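Local coordinates for phage tail sheath protein (Desulfitobacterium hafniense, PDB 3HXL) that probably assembles into the contractile sheath around a phage-type tail tube, at residues G272-T284 and F341-I353. Residues are numbered along the deposited sequence; the frame is centred on the assembly and turned at random.
Sequences GATAGARVNESLT and FAKNRVIRVLDGI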
loop_
_atom_site.group_PDB
_atom_site.type_symbol
_atom_site.label_atom_id
_atom_site.label_comp_id
_atom_site.label_asym_id
_atom_site.label_seq_id
_atom_site.Cartn_x
_atom_site.Cartn_y
_atom_site.Cartn_z
ATOM N N GLY A 272 1.986 -3.541 4.916
ATOM C CA GLY A 272 2.178 -4.578 3.909
ATOM C C GLY A 272 1.767 -5.935 4.437
ATOM O O GLY A 272 1.133 -6.725 3.733
ATOM N N ALA A 273 2.128 -6.209 5.688
ATOM C CA ALA A 273 1.796 -7.484 6.330
ATOM C C ALA A 273 0.299 -7.647 6.546
ATOM O O ALA A 273 -0.253 -8.741 6.413
ATOM C CB ALA A 273 2.533 -7.597 7.671
ATOM N N THR A 274 -0.355 -6.548 6.901
ATOM C CA THR A 274 -1.790 -6.547 7.132
ATOM C C THR A 274 -2.510 -6.793 5.806
ATOM O O THR A 274 -3.440 -7.592 5.728
ATOM C CB THR A 274 -2.233 -5.182 7.722
ATOM O OG1 THR A 274 -1.649 -5.023 9.020
ATOM C CG2 THR A 274 -3.747 -5.098 7.837
ATOM N N ALA A 275 -2.067 -6.095 4.770
ATOM C CA ALA A 275 -2.657 -6.233 3.447
ATOM C C ALA A 275 -2.431 -7.651 2.905
ATOM O O ALA A 275 -3.329 -8.244 2.308
ATOM C CB ALA A 275 -2.043 -5.207 2.503
ATOM N N GLY A 276 -1.229 -8.177 3.116
ATOM C CA GLY A 276 -0.894 -9.513 2.644
ATOM C C GLY A 276 -1.497 -10.652 3.444
ATOM O O GLY A 276 -1.606 -11.779 2.950
ATOM N N ALA A 277 -1.887 -10.372 4.682
ATOM C CA ALA A 277 -2.482 -11.391 5.543
ATOM C C ALA A 277 -3.826 -11.855 4.979
ATOM O O ALA A 277 -4.620 -11.043 4.500
ATOM C CB ALA A 277 -2.669 -10.832 6.961
ATOM N N ARG A 278 -4.067 -13.166 5.031
ATOM C CA ARG A 278 -5.314 -13.753 4.537
ATOM C C ARG A 278 -6.391 -13.595 5.599
ATOM O O ARG A 278 -6.084 -13.334 6.766
ATOM C CB ARG A 278 -5.131 -15.248 4.243
ATOM C CG ARG A 278 -3.937 -15.601 3.375
ATOM C CD ARG A 278 -3.866 -17.111 3.142
ATOM N NE ARG A 278 -2.538 -17.547 2.716
ATOM C CZ ARG A 278 -1.931 -17.139 1.606
ATOM N NH1 ARG A 278 -2.531 -16.279 0.794
ATOM N NH2 ARG A 278 -0.716 -17.584 1.314
ATOM N N VAL A 279 -7.652 -13.774 5.213
ATOM C CA VAL A 279 -8.752 -13.636 6.162
ATOM C C VAL A 279 -8.723 -14.659 7.291
ATOM O O VAL A 279 -9.447 -14.524 8.273
ATOM C CB VAL A 279 -10.126 -13.712 5.450
ATOM C CG1 VAL A 279 -10.272 -12.535 4.508
ATOM C CG2 VAL A 279 -10.263 -15.029 4.692
ATOM N N ASN A 280 -7.886 -15.681 7.153
ATOM C CA ASN A 280 -7.778 -16.699 8.193
ATOM C C ASN A 280 -6.438 -16.597 8.920
ATOM O O ASN A 280 -6.101 -17.466 9.723
ATOM C CB ASN A 280 -7.931 -18.104 7.590
ATOM C CG ASN A 280 -6.903 -18.395 6.505
ATOM O OD1 ASN A 280 -6.014 -17.589 6.241
ATOM N ND2 ASN A 280 -7.023 -19.559 5.874
ATOM N N GLU A 281 -5.681 -15.536 8.643
ATOM C CA GLU A 281 -4.370 -15.356 9.270
ATOM C C GLU A 281 -4.272 -14.162 10.214
ATOM O O GLU A 281 -4.833 -13.096 9.955
ATOM C CB GLU A 281 -3.272 -15.215 8.206
ATOM C CG GLU A 281 -3.173 -16.368 7.208
ATOM C CD GLU A 281 -2.055 -16.165 6.193
ATOM O OE1 GLU A 281 -1.733 -14.989 5.882
ATOM O OE2 GLU A 281 -1.508 -17.183 5.690
ATOM N N SER A 282 -3.543 -14.356 11.307
ATOM C CA SER A 282 -3.326 -13.307 12.302
ATOM C C SER A 282 -1.827 -13.042 12.384
ATOM O O SER A 282 -1.022 -13.971 12.284
ATOM C CB SER A 282 -3.849 -13.755 13.671
ATOM O OG SER A 282 -3.344 -12.922 14.697
ATOM N N LEU A 283 -1.443 -11.783 12.559
ATOM C CA LEU A 283 -0.026 -11.446 12.645
ATOM C C LEU A 283 0.565 -11.706 14.031
ATOM O O LEU A 283 1.774 -11.635 14.212
ATOM C CB LEU A 283 0.199 -9.971 12.276
ATOM C CG LEU A 283 -0.161 -9.541 10.851
ATOM C CD1 LEU A 283 0.247 -8.079 10.642
ATOM C CD2 LEU A 283 0.564 -10.432 9.846
ATOM N N THR A 284 -0.294 -12.003 14.999
ATOM C CA THR A 284 0.154 -12.248 16.368
ATOM C C THR A 284 1.308 -13.243 16.435
ATOM O O THR A 284 1.223 -14.363 15.930
ATOM C CB THR A 284 -1.008 -12.736 17.259
ATOM O OG1 THR A 284 -2.020 -11.718 17.310
ATOM C CG2 THR A 284 -0.517 -13.008 18.687
ATOM N N PHE A 341 -13.678 -6.891 17.682
ATOM C CA PHE A 341 -13.397 -5.940 16.609
ATOM C C PHE A 341 -11.999 -5.325 16.666
ATOM O O PHE A 341 -11.553 -4.690 15.707
ATOM C CB PHE A 341 -14.449 -4.822 16.582
ATOM C CG PHE A 341 -15.774 -5.254 16.010
ATOM C CD1 PHE A 341 -16.707 -5.912 16.798
ATOM C CD2 PHE A 341 -16.068 -5.035 14.669
ATOM C CE1 PHE A 341 -17.921 -6.352 16.257
ATOM C CE2 PHE A 341 -17.278 -5.471 14.120
ATOM C CZ PHE A 341 -18.201 -6.128 14.916
ATOM N N ALA A 342 -11.305 -5.517 17.781
ATOM C CA ALA A 342 -9.956 -4.979 17.936
ATOM C C ALA A 342 -8.916 -5.881 17.271
ATOM O O ALA A 342 -7.774 -5.473 17.062
ATOM C CB ALA A 342 -9.625 -4.816 19.420
ATOM N N LYS A 343 -9.318 -7.108 16.944
ATOM C CA LYS A 343 -8.419 -8.072 16.311
ATOM C C LYS A 343 -8.425 -7.878 14.800
ATOM O O LYS A 343 -9.474 -7.936 14.159
ATOM C CB LYS A 343 -8.849 -9.497 16.670
ATOM C CG LYS A 343 -8.840 -9.768 18.179
ATOM C CD LYS A 343 -9.339 -11.167 18.538
ATOM C CE LYS A 343 -9.358 -11.371 20.057
ATOM N NZ LYS A 343 -9.882 -12.711 20.457
ATOM N N ASN A 344 -7.249 -7.662 14.228
ATOM C CA ASN A 344 -7.174 -7.419 12.793
ATOM C C ASN A 344 -7.637 -8.574 11.915
ATOM O O ASN A 344 -8.142 -8.349 10.812
ATOM C CB ASN A 344 -5.772 -6.943 12.426
ATOM C CG ASN A 344 -5.513 -5.544 12.941
ATOM O OD1 ASN A 344 -6.379 -4.673 12.812
ATOM N ND2 ASN A 344 -4.336 -5.314 13.535
ATOM N N ARG A 345 -7.493 -9.806 12.397
ATOM C CA ARG A 345 -7.965 -10.942 11.610
ATOM C C ARG A 345 -9.493 -10.895 11.558
ATOM O O ARG A 345 -10.095 -11.243 10.547
ATOM C CB ARG A 345 -7.516 -12.278 12.218
ATOM C CG ARG A 345 -8.231 -13.467 11.571
ATOM C CD ARG A 345 -7.538 -14.790 11.846
ATOM N NE ARG A 345 -7.296 -15.006 13.263
ATOM C CZ ARG A 345 -6.717 -16.092 13.763
ATOM N NH1 ARG A 345 -6.323 -17.071 12.948
ATOM N NH2 ARG A 345 -6.524 -16.193 15.075
ATOM N N VAL A 346 -10.126 -10.469 12.651
ATOM C CA VAL A 346 -11.585 -10.370 12.663
ATOM C C VAL A 346 -11.981 -9.323 11.623
ATOM O O VAL A 346 -12.909 -9.526 10.836
ATOM C CB VAL A 346 -12.119 -9.966 14.058
ATOM C CG1 VAL A 346 -13.610 -9.603 13.983
ATOM C CG2 VAL A 346 -11.921 -11.124 15.027
ATOM N N ILE A 347 -11.261 -8.209 11.610
ATOM C CA ILE A 347 -11.542 -7.158 10.641
ATOM C C ILE A 347 -11.363 -7.674 9.206
ATOM O O ILE A 347 -12.146 -7.333 8.318
ATOM C CB ILE A 347 -10.630 -5.926 10.874
ATOM C CG1 ILE A 347 -10.938 -5.308 12.241
ATOM C CG2 ILE A 347 -10.853 -4.883 9.777
ATOM C CD1 ILE A 347 -12.408 -4.969 12.460
ATOM N N ARG A 348 -10.337 -8.492 8.971
ATOM C CA ARG A 348 -10.127 -9.035 7.631
ATOM C C ARG A 348 -11.292 -9.909 7.182
ATOM O O ARG A 348 -11.729 -9.823 6.032
ATOM C CB ARG A 348 -8.827 -9.852 7.547
ATOM C CG ARG A 348 -7.546 -9.011 7.482
ATOM C CD ARG A 348 -6.296 -9.880 7.212
ATOM N NE ARG A 348 -5.706 -10.491 8.406
ATOM C CZ ARG A 348 -5.006 -9.824 9.324
ATOM N NH1 ARG A 348 -4.814 -8.515 9.197
ATOM N NH2 ARG A 348 -4.475 -10.468 10.354
ATOM N N VAL A 349 -11.804 -10.754 8.068
ATOM C CA VAL A 349 -12.914 -11.606 7.660
ATOM C C VAL A 349 -14.187 -10.794 7.423
ATOM O O VAL A 349 -14.913 -11.037 6.453
ATOM C CB VAL A 349 -13.180 -12.736 8.676
ATOM C CG1 VAL A 349 -13.389 -12.176 10.058
ATOM C CG2 VAL A 349 -14.396 -13.543 8.229
ATOM N N LEU A 350 -14.444 -9.813 8.282
ATOM C CA LEU A 350 -15.628 -8.979 8.132
ATOM C C LEU A 350 -15.513 -8.053 6.922
ATOM O O LEU A 350 -16.491 -7.856 6.193
ATOM C CB LEU A 350 -15.876 -8.169 9.405
ATOM C CG LEU A 350 -16.170 -8.992 10.662
ATOM C CD1 LEU A 350 -16.582 -8.053 11.785
ATOM C CD2 LEU A 350 -17.295 -9.997 10.387
ATOM N N ASP A 351 -14.331 -7.476 6.701
ATOM C CA ASP A 351 -14.144 -6.609 5.537
ATOM C C ASP A 351 -14.283 -7.473 4.283
ATOM O O ASP A 351 -14.772 -7.018 3.244
ATOM C CB ASP A 351 -12.765 -5.931 5.560
ATOM C CG ASP A 351 -12.654 -4.854 6.630
ATOM O OD1 ASP A 351 -13.655 -4.593 7.333
ATOM O OD2 ASP A 351 -11.557 -4.263 6.770
ATOM N N GLY A 352 -13.854 -8.729 4.387
ATOM C CA GLY A 352 -13.962 -9.637 3.256
ATOM C C GLY A 352 -15.417 -9.899 2.919
ATOM O O GLY A 352 -15.810 -9.914 1.749
ATOM N N ILE A 353 -16.224 -10.116 3.952
ATOM C CA ILE A 353 -17.647 -10.362 3.759
ATOM C C ILE A 353 -18.264 -9.138 3.103
ATOM O O ILE A 353 -19.024 -9.247 2.137
ATOM C CB ILE A 353 -18.351 -10.627 5.102
ATOM C CG1 ILE A 353 -17.947 -12.007 5.632
ATOM C CG2 ILE A 353 -19.865 -10.535 4.935
ATOM C CD1 ILE A 353 -18.505 -12.321 7.007
HETATM O O HOH W 1 -2.966 -7.135 10.670
HETATM O O HOH W 2 -5.635 -10.575 14.378
#
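Arg348 reaches from the helix beginning at Asn344 to Ala277 and Glu281 in the loop that follows helix 263-276, and its guanidinium is clasped by that loop. Arg348 NH2 gives the main bond, 2.7 Å to Glu281 O, with the oxygen close to the guanidinium plane and the N-H...O angle 158°. NE adds two weak bonds, to the same Glu281 O and to Arg278 O. A bend at chi3 (-84°) turns the flat group under Ala277, whose CB lies 3.4 Å above one face, over its centre; on the opposite face sit Arg345 CA and Asn344 O from the arginine's own helix. Arg348 NH1 meets water 1 in that plane at 2.7 Å, and the water donates in turn to Thr274 OG1, itself bonded to Val270 O. Asp326 completes the grip with a salt bridge to NH2 and probably offsets part of the charge of this buried arginine; Arg33, which bonds Thr274 O and Ala277 O, is a close neighbour.

Arg345, one turn earlier, lays its CG and CD along the backbone of Val279 to Glu281. With CG anti to the backbone N (chi1 169°) and a bend at chi3, it sets its guanidinium against Ser282, CB 3.6 Å above the centre of the plane. Arg345 NH1 bonds Asn280 O at 3.3 Å, approaching from well above the carbonyl plane. A second water links Ser282 OG to the backbone N of Arg345. Farther along the helix, Val279 sets CG1 3.4 Å from Arg348 O and CB against Val349 CA.

The loop contains a type I turn from Arg278 to Glu281, braced by their salt bridge. The contact joins the subtilisin-like and C-terminal regions: Thr274 and Asn344 both touch strand 246-255, Thr274 also packs on strand 202-204, and Ile347 reaches Gln232 on strand 232-236, while Val279 rests on Ile393 just beyond helix 373-392.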